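PDB 5XUK: holo-[acyl-carrier-protein] synthase from Helicobacter pylori, which belongs to the 4'-phosphopantetheinyl transferase superfamily and assembles as a trimer with coenzyme A bound where its subunits meet. Local coordinates for residues L65-K71 and I82-K88; F27-E32 and F46-K50; M1-D5 and V111-S115. The contacts are given in a common frame with arbitrary orientation. Residues are numbered along the deposited sequence.

Contact 1 (L65-K71 and I82-K88); sequences LSFLDIK and ITLSKEK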
# COMPACT_ATOMS: atom_id res chain seq x y z
N LEU A 65 0.42 21.57 -6.81
CA LEU A 65 -0.47 20.99 -5.81
C LEU A 65 0.10 21.26 -4.43
O LEU A 65 1.19 20.79 -4.08
CB LEU A 65 -0.66 19.50 -6.04
CG LEU A 65 -1.77 18.83 -5.23
CD1 LEU A 65 -3.15 19.28 -5.68
CD2 LEU A 65 -1.64 17.32 -5.33
N SER A 66 -0.64 22.05 -3.66
CA SER A 66 -0.31 22.32 -2.28
C SER A 66 -0.97 21.26 -1.40
O SER A 66 -1.96 20.67 -1.78
CB SER A 66 -0.85 23.70 -1.87
OG SER A 66 -0.47 23.99 -0.53
N PHE A 67 -0.41 21.07 -0.22
CA PHE A 67 -1.07 20.35 0.84
C PHE A 67 -2.50 20.85 1.04
O PHE A 67 -3.42 20.05 1.14
CB PHE A 67 -0.29 20.54 2.15
CG PHE A 67 0.93 19.68 2.28
CD1 PHE A 67 0.85 18.28 2.14
CD2 PHE A 67 2.16 20.24 2.62
CE1 PHE A 67 1.97 17.49 2.30
CE2 PHE A 67 3.29 19.44 2.77
CZ PHE A 67 3.19 18.07 2.61
N LEU A 68 -2.69 22.17 1.05
CA LEU A 68 -4.03 22.72 1.33
C LEU A 68 -4.98 22.64 0.14
O LEU A 68 -6.18 22.89 0.29
CB LEU A 68 -3.95 24.14 1.86
CG LEU A 68 -3.27 24.26 3.23
CD1 LEU A 68 -3.05 25.72 3.57
CD2 LEU A 68 -4.11 23.57 4.30
N ASP A 69 -4.47 22.26 -1.03
CA ASP A 69 -5.37 21.96 -2.16
C ASP A 69 -6.09 20.61 -1.97
O ASP A 69 -7.05 20.31 -2.70
CB ASP A 69 -4.62 21.95 -3.48
CG ASP A 69 -4.04 23.31 -3.85
OD1 ASP A 69 -4.80 24.30 -3.77
OD2 ASP A 69 -2.84 23.38 -4.21
N ILE A 70 -5.61 19.80 -1.02
CA ILE A 70 -6.17 18.47 -0.82
C ILE A 70 -6.99 18.50 0.46
O ILE A 70 -6.45 18.74 1.56
CB ILE A 70 -5.07 17.40 -0.69
CG1 ILE A 70 -4.13 17.42 -1.91
CG2 ILE A 70 -5.69 16.02 -0.56
CD1 ILE A 70 -2.71 17.00 -1.55
N LYS A 71 -8.30 18.30 0.31
CA LYS A 71 -9.20 18.28 1.46
C LYS A 71 -9.53 16.85 1.85
O LYS A 71 -10.10 16.12 1.05
CB LYS A 71 -10.49 19.04 1.16
CG LYS A 71 -11.52 19.00 2.29
CD LYS A 71 -12.79 19.77 1.92
CE LYS A 71 -14.08 19.05 2.31
NZ LYS A 71 -15.17 19.34 1.33
N ILE A 82 -11.51 12.11 0.16
CA ILE A 82 -10.52 13.05 -0.30
C ILE A 82 -11.11 13.79 -1.49
O ILE A 82 -11.72 13.18 -2.38
CB ILE A 82 -9.20 12.33 -0.64
CG1 ILE A 82 -8.09 13.33 -0.96
CG2 ILE A 82 -9.38 11.36 -1.79
CD1 ILE A 82 -6.83 12.65 -1.45
N THR A 83 -10.99 15.11 -1.47
CA THR A 83 -11.43 15.95 -2.58
C THR A 83 -10.38 17.02 -2.85
O THR A 83 -9.68 17.47 -1.94
CB THR A 83 -12.79 16.62 -2.28
OG1 THR A 83 -12.72 17.30 -1.02
CG2 THR A 83 -13.91 15.59 -2.21
N LEU A 84 -10.27 17.41 -4.11
CA LEU A 84 -9.43 18.53 -4.51
C LEU A 84 -10.31 19.73 -4.75
O LEU A 84 -11.53 19.59 -4.87
CB LEU A 84 -8.68 18.20 -5.79
CG LEU A 84 -7.63 17.09 -5.68
CD1 LEU A 84 -7.14 16.75 -7.08
CD2 LEU A 84 -6.48 17.53 -4.80
N SER A 85 -9.70 20.91 -4.83
CA SER A 85 -10.37 22.11 -5.33
C SER A 85 -11.09 21.80 -6.65
O SER A 85 -10.54 21.11 -7.51
CB SER A 85 -9.35 23.23 -5.58
OG SER A 85 -8.49 23.38 -4.47
N LYS A 86 -12.31 22.31 -6.79
CA LYS A 86 -13.12 22.10 -8.00
C LYS A 86 -12.36 22.50 -9.28
O LYS A 86 -12.58 21.93 -10.35
CB LYS A 86 -14.44 22.88 -7.90
CG LYS A 86 -15.39 22.34 -6.84
CD LYS A 86 -16.27 23.43 -6.24
CE LYS A 86 -17.10 22.90 -5.09
NZ LYS A 86 -17.91 23.96 -4.43
N GLU A 87 -11.47 23.48 -9.15
CA GLU A 87 -10.58 23.89 -10.23
C GLU A 87 -9.52 22.82 -10.47
O GLU A 87 -9.43 22.27 -11.57
CB GLU A 87 -9.91 25.23 -9.92
CG GLU A 87 -10.80 26.46 -10.17
CD GLU A 87 -11.90 26.64 -9.14
OE1 GLU A 87 -11.74 26.19 -7.98
OE2 GLU A 87 -12.94 27.26 -9.49
N LYS A 88 -8.72 22.54 -9.43
CA LYS A 88 -7.68 21.50 -9.47
C LYS A 88 -8.21 20.15 -9.96
O LYS A 88 -7.52 19.42 -10.67
CB LYS A 88 -7.05 21.32 -8.09
CG LYS A 88 -6.24 22.50 -7.60
CD LYS A 88 -4.91 22.61 -8.32
CE LYS A 88 -4.14 23.84 -7.87
NZ LYS A 88 -2.84 23.96 -8.58
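Lys71 and Thr83 form an antiparallel hydrogen-bonded pair, with Lys71 N giving to Thr83 O at 2.8 Å and Thr83 N giving to Lys71 O at 2.9 Å. Two residue positions further out, toward the open end, Ser85 N reaches Asp69 O only through a weak bond of 3.5 Å. Ahead of strand 70-74 the chain folds back: Ser66 N binds Asp69 OD2 at 2.6 Å, and Ser66 OG accepts from Leu68 N at 3.3 Å, an ST turn; a short acid and a hydroxyl suit such local bonding to the backbone. The strands are the arms of a beta hairpin, 70-74 with 80-84, and this contact lies at its open end. On its buried face the branched side chains interlock: Ile70 CG2 lies 3.6 Å from Ile82 CG1, and Ile70 CG1 lies 3.7 Å from Leu84 CD2. Leu65 CD1 extends this patch at 3.9 Å from Leu84 CD2. Lys71 and Thr83 point to the other, more exposed face, Lys71 CB 3.6 Å from Thr83 OG1, which suits a charged and a polar residue. Lys88, from the next helix, lays its long aliphatic chain beside Asp69, CE 3.9 Å from OD2, and its ammonium bonds to Glu64 O.

Contact 2 (F27-E32 and F46-K50); sequences FLSPSE and FFALK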
# COMPACT_ATOMS: atom_id res chain seq x y z
N PHE A 27 0.04 21.92 6.43
CA PHE A 27 -0.64 20.85 5.66
C PHE A 27 -2.07 20.52 6.05
O PHE A 27 -2.81 19.92 5.25
CB PHE A 27 0.22 19.57 5.55
CG PHE A 27 0.33 18.79 6.82
CD1 PHE A 27 1.24 19.16 7.79
CD2 PHE A 27 -0.45 17.65 7.03
CE1 PHE A 27 1.35 18.43 8.97
CE2 PHE A 27 -0.33 16.91 8.20
CZ PHE A 27 0.56 17.31 9.17
N LEU A 28 -2.50 20.92 7.25
CA LEU A 28 -3.88 20.65 7.68
C LEU A 28 -4.69 21.93 7.79
O LEU A 28 -4.31 22.86 8.48
CB LEU A 28 -3.89 19.87 9.00
CG LEU A 28 -3.30 18.46 8.94
CD1 LEU A 28 -3.52 17.71 10.24
CD2 LEU A 28 -3.89 17.67 7.77
N SER A 29 -5.83 21.94 7.11
CA SER A 29 -6.88 22.93 7.35
C SER A 29 -7.52 22.70 8.71
O SER A 29 -7.51 21.57 9.19
CB SER A 29 -7.99 22.74 6.32
OG SER A 29 -8.77 21.59 6.68
N PRO A 30 -8.15 23.75 9.31
CA PRO A 30 -8.81 23.65 10.62
C PRO A 30 -9.74 22.46 10.82
O PRO A 30 -9.68 21.82 11.86
CB PRO A 30 -9.60 24.97 10.70
CG PRO A 30 -8.71 25.93 10.00
CD PRO A 30 -8.16 25.14 8.82
N SER A 31 -10.58 22.16 9.83
CA SER A 31 -11.50 21.06 9.91
C SER A 31 -10.73 19.73 9.95
O SER A 31 -11.13 18.82 10.68
CB SER A 31 -12.50 21.10 8.74
OG SER A 31 -11.86 20.95 7.48
N GLU A 32 -9.63 19.64 9.21
CA GLU A 32 -8.78 18.44 9.21
C GLU A 32 -8.05 18.32 10.53
O GLU A 32 -7.80 17.21 11.03
CB GLU A 32 -7.81 18.46 8.03
CG GLU A 32 -8.55 18.36 6.72
CD GLU A 32 -7.70 18.71 5.51
OE1 GLU A 32 -6.55 19.10 5.69
OE2 GLU A 32 -8.20 18.60 4.36
N PHE A 46 -2.92 11.66 7.91
CA PHE A 46 -3.38 12.67 6.95
C PHE A 46 -2.20 13.17 6.14
O PHE A 46 -2.31 13.40 4.96
CB PHE A 46 -4.09 13.85 7.65
CG PHE A 46 -5.48 13.53 8.15
CD1 PHE A 46 -5.91 12.20 8.32
CD2 PHE A 46 -6.36 14.56 8.49
CE1 PHE A 46 -7.19 11.92 8.78
CE2 PHE A 46 -7.63 14.28 8.96
CZ PHE A 46 -8.05 12.96 9.11
N PHE A 47 -1.07 13.33 6.79
CA PHE A 47 0.13 13.71 6.06
C PHE A 47 0.45 12.67 4.98
O PHE A 47 0.69 13.01 3.83
CB PHE A 47 1.31 13.81 7.03
CG PHE A 47 2.55 14.38 6.40
CD1 PHE A 47 2.74 15.76 6.34
CD2 PHE A 47 3.52 13.53 5.85
CE1 PHE A 47 3.88 16.28 5.75
CE2 PHE A 47 4.66 14.06 5.25
CZ PHE A 47 4.85 15.43 5.21
N ALA A 48 0.40 11.38 5.36
CA ALA A 48 0.75 10.30 4.45
C ALA A 48 -0.25 10.28 3.30
O ALA A 48 0.11 10.09 2.13
CB ALA A 48 0.78 8.97 5.20
N LEU A 49 -1.52 10.54 3.62
CA LEU A 49 -2.56 10.54 2.60
C LEU A 49 -2.42 11.68 1.61
O LEU A 49 -2.80 11.54 0.45
CB LEU A 49 -3.94 10.60 3.27
CG LEU A 49 -5.17 10.68 2.38
CD1 LEU A 49 -5.19 9.48 1.47
CD2 LEU A 49 -6.44 10.73 3.22
N LYS A 50 -1.92 12.82 2.07
CA LYS A 50 -1.76 13.96 1.18
C LYS A 50 -0.55 13.73 0.28
O LYS A 50 -0.59 13.96 -0.92
CB LYS A 50 -1.62 15.25 1.99
CG LYS A 50 -2.92 15.66 2.68
CD LYS A 50 -3.00 17.16 2.93
CE LYS A 50 -4.29 17.55 3.66
NZ LYS A 50 -4.66 18.99 3.52
O HOH W 1 -7.13 21.16 3.24
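The N-terminal end of helix 30-36 and the residues before it pack against helix 40-56, with Lys50 buried between them. Phe27 comes first: its flat ring offers a face to the edge of Phe47 in a T-shaped stack, centroids 5.0 Å apart and planes at 89°, while its CE2 lies 3.7 Å from Phe47 CB. Leu28 fills the neighbouring space, CD2 being 3.8 Å from Phe46 CB and close to the plane of that ring at its edge. Phe46 in turn touches a bound coenzyme A. Ser29, small and polar, takes the N-cap position, and its N bonds to Glu32 OE1 at 3.3 Å. One turn on, the carboxylate of Glu32 balances the lysine charge and also receives Ile72 N on OE2. The reach of Lys50 lets its ammonium collect the carbonyls of Phe67 and Ile70 as well as two partners here: NZ donates to Phe27 O at 2.7 Å and forms a salt bridge with Glu32 OE1 at 2.9 Å.

Contact 3 (M1-D5 and V111-S115); sequences MIGID and VVVVS. With COA (coenzyme A), chain B.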
# COMPACT_ATOMS: atom_id res chain seq x y z
N MET A 1 -4.68 5.92 -11.74
CA MET A 1 -3.26 5.93 -11.27
C MET A 1 -3.19 5.75 -9.75
O MET A 1 -4.18 5.98 -9.07
CB MET A 1 -2.59 7.24 -11.66
CG MET A 1 -2.69 7.61 -13.13
SD MET A 1 -1.78 9.12 -13.48
CE MET A 1 -2.90 10.38 -12.87
N ILE A 2 -2.02 5.40 -9.22
CA ILE A 2 -1.88 5.09 -7.78
C ILE A 2 -0.77 5.87 -7.11
O ILE A 2 0.25 6.17 -7.74
CB ILE A 2 -1.71 3.57 -7.53
CG1 ILE A 2 -1.95 3.22 -6.06
CG2 ILE A 2 -0.35 3.06 -8.02
CD1 ILE A 2 -2.51 1.83 -5.86
N GLY A 3 -0.97 6.23 -5.84
CA GLY A 3 0.10 6.80 -5.01
C GLY A 3 0.08 6.20 -3.64
O GLY A 3 -0.97 5.77 -3.17
N ILE A 4 1.23 6.15 -2.97
CA ILE A 4 1.36 5.47 -1.68
C ILE A 4 2.38 6.22 -0.91
O ILE A 4 3.23 6.85 -1.50
CB ILE A 4 1.79 3.95 -1.80
CG1 ILE A 4 1.58 3.20 -0.49
CG2 ILE A 4 3.24 3.77 -2.21
CD1 ILE A 4 1.49 1.69 -0.66
N ASP A 5 2.32 6.14 0.41
CA ASP A 5 3.28 6.84 1.25
C ASP A 5 3.35 6.20 2.61
O ASP A 5 2.34 5.77 3.16
CB ASP A 5 2.85 8.30 1.40
CG ASP A 5 4.00 9.22 1.64
OD1 ASP A 5 4.67 9.57 0.66
OD2 ASP A 5 4.25 9.59 2.81
N VAL A 111 -2.70 5.31 0.80
CA VAL A 111 -2.70 5.01 -0.62
C VAL A 111 -3.90 5.71 -1.24
O VAL A 111 -4.93 5.87 -0.59
CB VAL A 111 -2.82 3.48 -0.88
CG1 VAL A 111 -4.22 2.97 -0.51
CG2 VAL A 111 -2.46 3.18 -2.33
N VAL A 112 -3.73 6.16 -2.47
CA VAL A 112 -4.78 6.86 -3.20
C VAL A 112 -4.80 6.34 -4.61
O VAL A 112 -3.73 6.17 -5.22
CB VAL A 112 -4.52 8.39 -3.22
CG1 VAL A 112 -5.50 9.10 -4.15
CG2 VAL A 112 -4.60 8.95 -1.81
N VAL A 113 -6.00 6.08 -5.11
CA VAL A 113 -6.22 5.76 -6.51
C VAL A 113 -7.06 6.86 -7.18
O VAL A 113 -8.16 7.19 -6.73
CB VAL A 113 -6.95 4.42 -6.67
CG1 VAL A 113 -7.30 4.19 -8.13
CG2 VAL A 113 -6.07 3.29 -6.17
N VAL A 114 -6.51 7.42 -8.26
CA VAL A 114 -7.17 8.49 -9.02
C VAL A 114 -7.68 7.99 -10.38
O VAL A 114 -6.99 7.25 -11.09
CB VAL A 114 -6.23 9.70 -9.24
CG1 VAL A 114 -4.87 9.26 -9.74
CG2 VAL A 114 -6.84 10.68 -10.22
N SER A 115 -8.90 8.42 -10.73
CA SER A 115 -9.51 8.16 -12.03
C SER A 115 -9.57 9.44 -12.85
O SER A 115 -8.99 9.53 -13.94
CB SER A 115 -10.93 7.63 -11.84
OG SER A 115 -10.93 6.55 -10.93
N1A COA B . 5.06 11.59 -8.64
C2A COA B . 5.01 10.34 -8.15
N3A COA B . 5.96 9.82 -7.35
C4A COA B . 7.04 10.55 -7.02
C5A COA B . 7.16 11.93 -7.52
C6A COA B . 6.08 12.44 -8.37
N6A COA B . 6.10 13.70 -8.88
N7A COA B . 8.32 12.41 -7.03
C8A COA B . 8.90 11.44 -6.27
N9A COA B . 8.12 10.33 -6.28
C1B COA B . 8.42 9.06 -5.61
C2B COA B . 9.80 8.56 -6.04
O2B COA B . 9.76 7.21 -6.51
C3B COA B . 10.66 8.63 -4.81
O3B COA B . 11.54 7.52 -4.64
P3B COA B . 12.94 7.39 -5.46
O7A COA B . 13.41 8.81 -5.64
O8A COA B . 13.84 6.62 -4.53
O9A COA B . 12.49 6.66 -6.72
C4B COA B . 9.62 8.63 -3.71
O4B COA B . 8.46 9.29 -4.21
C5B COA B . 10.13 9.29 -2.45
O5B COA B . 9.61 8.46 -1.43
P1A COA B . 9.12 9.03 -0.04
O1A COA B . 10.41 9.14 0.73
O2A COA B . 7.95 8.25 0.50
O3A COA B . 8.50 10.41 -0.51
P2A COA B . 8.34 11.61 0.54
O4A COA B . 7.11 11.37 1.40
O5A COA B . 9.69 11.82 1.20
O6A COA B . 8.07 12.82 -0.51
CBP COA B . 7.17 13.97 -2.48
CCP COA B . 7.61 12.64 -1.86
CDP COA B . 7.77 14.14 -3.87
CEP COA B . 5.65 13.98 -2.62
CAP COA B . 7.67 15.12 -1.58
OAP COA B . 9.04 15.40 -1.88
C9P COA B . 6.89 16.39 -1.70
O9P COA B . 6.57 16.83 -2.79
N8P COA B . 6.62 17.00 -0.54
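This is an antiparallel strand pairing that joins the two ends of the modelled chain, strand 2-8 lying beside strand 107-114, the middle strand of a three-stranded sheet. The short axes run 4.6 Å apart at 168°, close to ideally antiparallel. Met1 N gives to Val114 O at 2.7 Å and Val114 N to Met1 O at 2.9 Å; Gly3 and Val112 repeat the exchange, Gly3 N to Val112 O at 2.8 Å and Val112 N to Gly3 O at 2.9 Å. Between these lie the non-hydrogen-bonded pair Ile2 and Val113, CA atoms 4.6 Å apart, and beyond them the pair Ile4 and Val111, CA atoms 4.2 Å apart.

Beta-branched residues suit such extended backbone, and alternation sorts them. Ile2, Ile4, Val111 and Val113 share one face, with Ile2 CG1 3.8 Å from Val111 CG2 and Ile2 CD1 3.9 Å from Val113 CG2. Ile2 and Ile4 of the third subunit meet Ile2 and Ile4 here, so this apolar face becomes part of the trimer interior. On the other face Val112 and Val114 lie against Leu49 and Ala56 of helix 40-56.

Asp5 ends the segment at the coenzyme A, its OD1 3.1 Å from O4A, a diphosphate oxygen. Lys55 NZ forms a salt bridge with Asp5 OD1 and also bonds to the coenzyme A, whose other partners include Ser102 and His103 of the second subunit. Two acidic oxygens so close would repel each other unless positive charge or a proton offset them; Lys55, bonded to both, probably supplies part of it.

Overall arrangement
Contact 3 spans nearly the whole modelled chain, so contacts 1 and 2 are nested within the loop it closes. Contacts 1 and 2 follow in series, their centres 11 Å apart, and meet at Lys50 NZ, which lies 2.7 Å from Ile70 O and 2.9 Å from Phe67 O. Contact 2 reaches contact 3, 16 Å away between centres, through the same helix: Leu49 CD1 lies 3.4 Å from Val112 CG2. Contacts 1 and 3 do not touch. Phe46 of contact 2 belongs to one coenzyme A pocket, whereas Asp5 of contact 3 adjoins another coenzyme A, shared with the second subunit. Contact 1 stands further back, Leu65 being about 8 Å by its side chain from a bound coenzyme A.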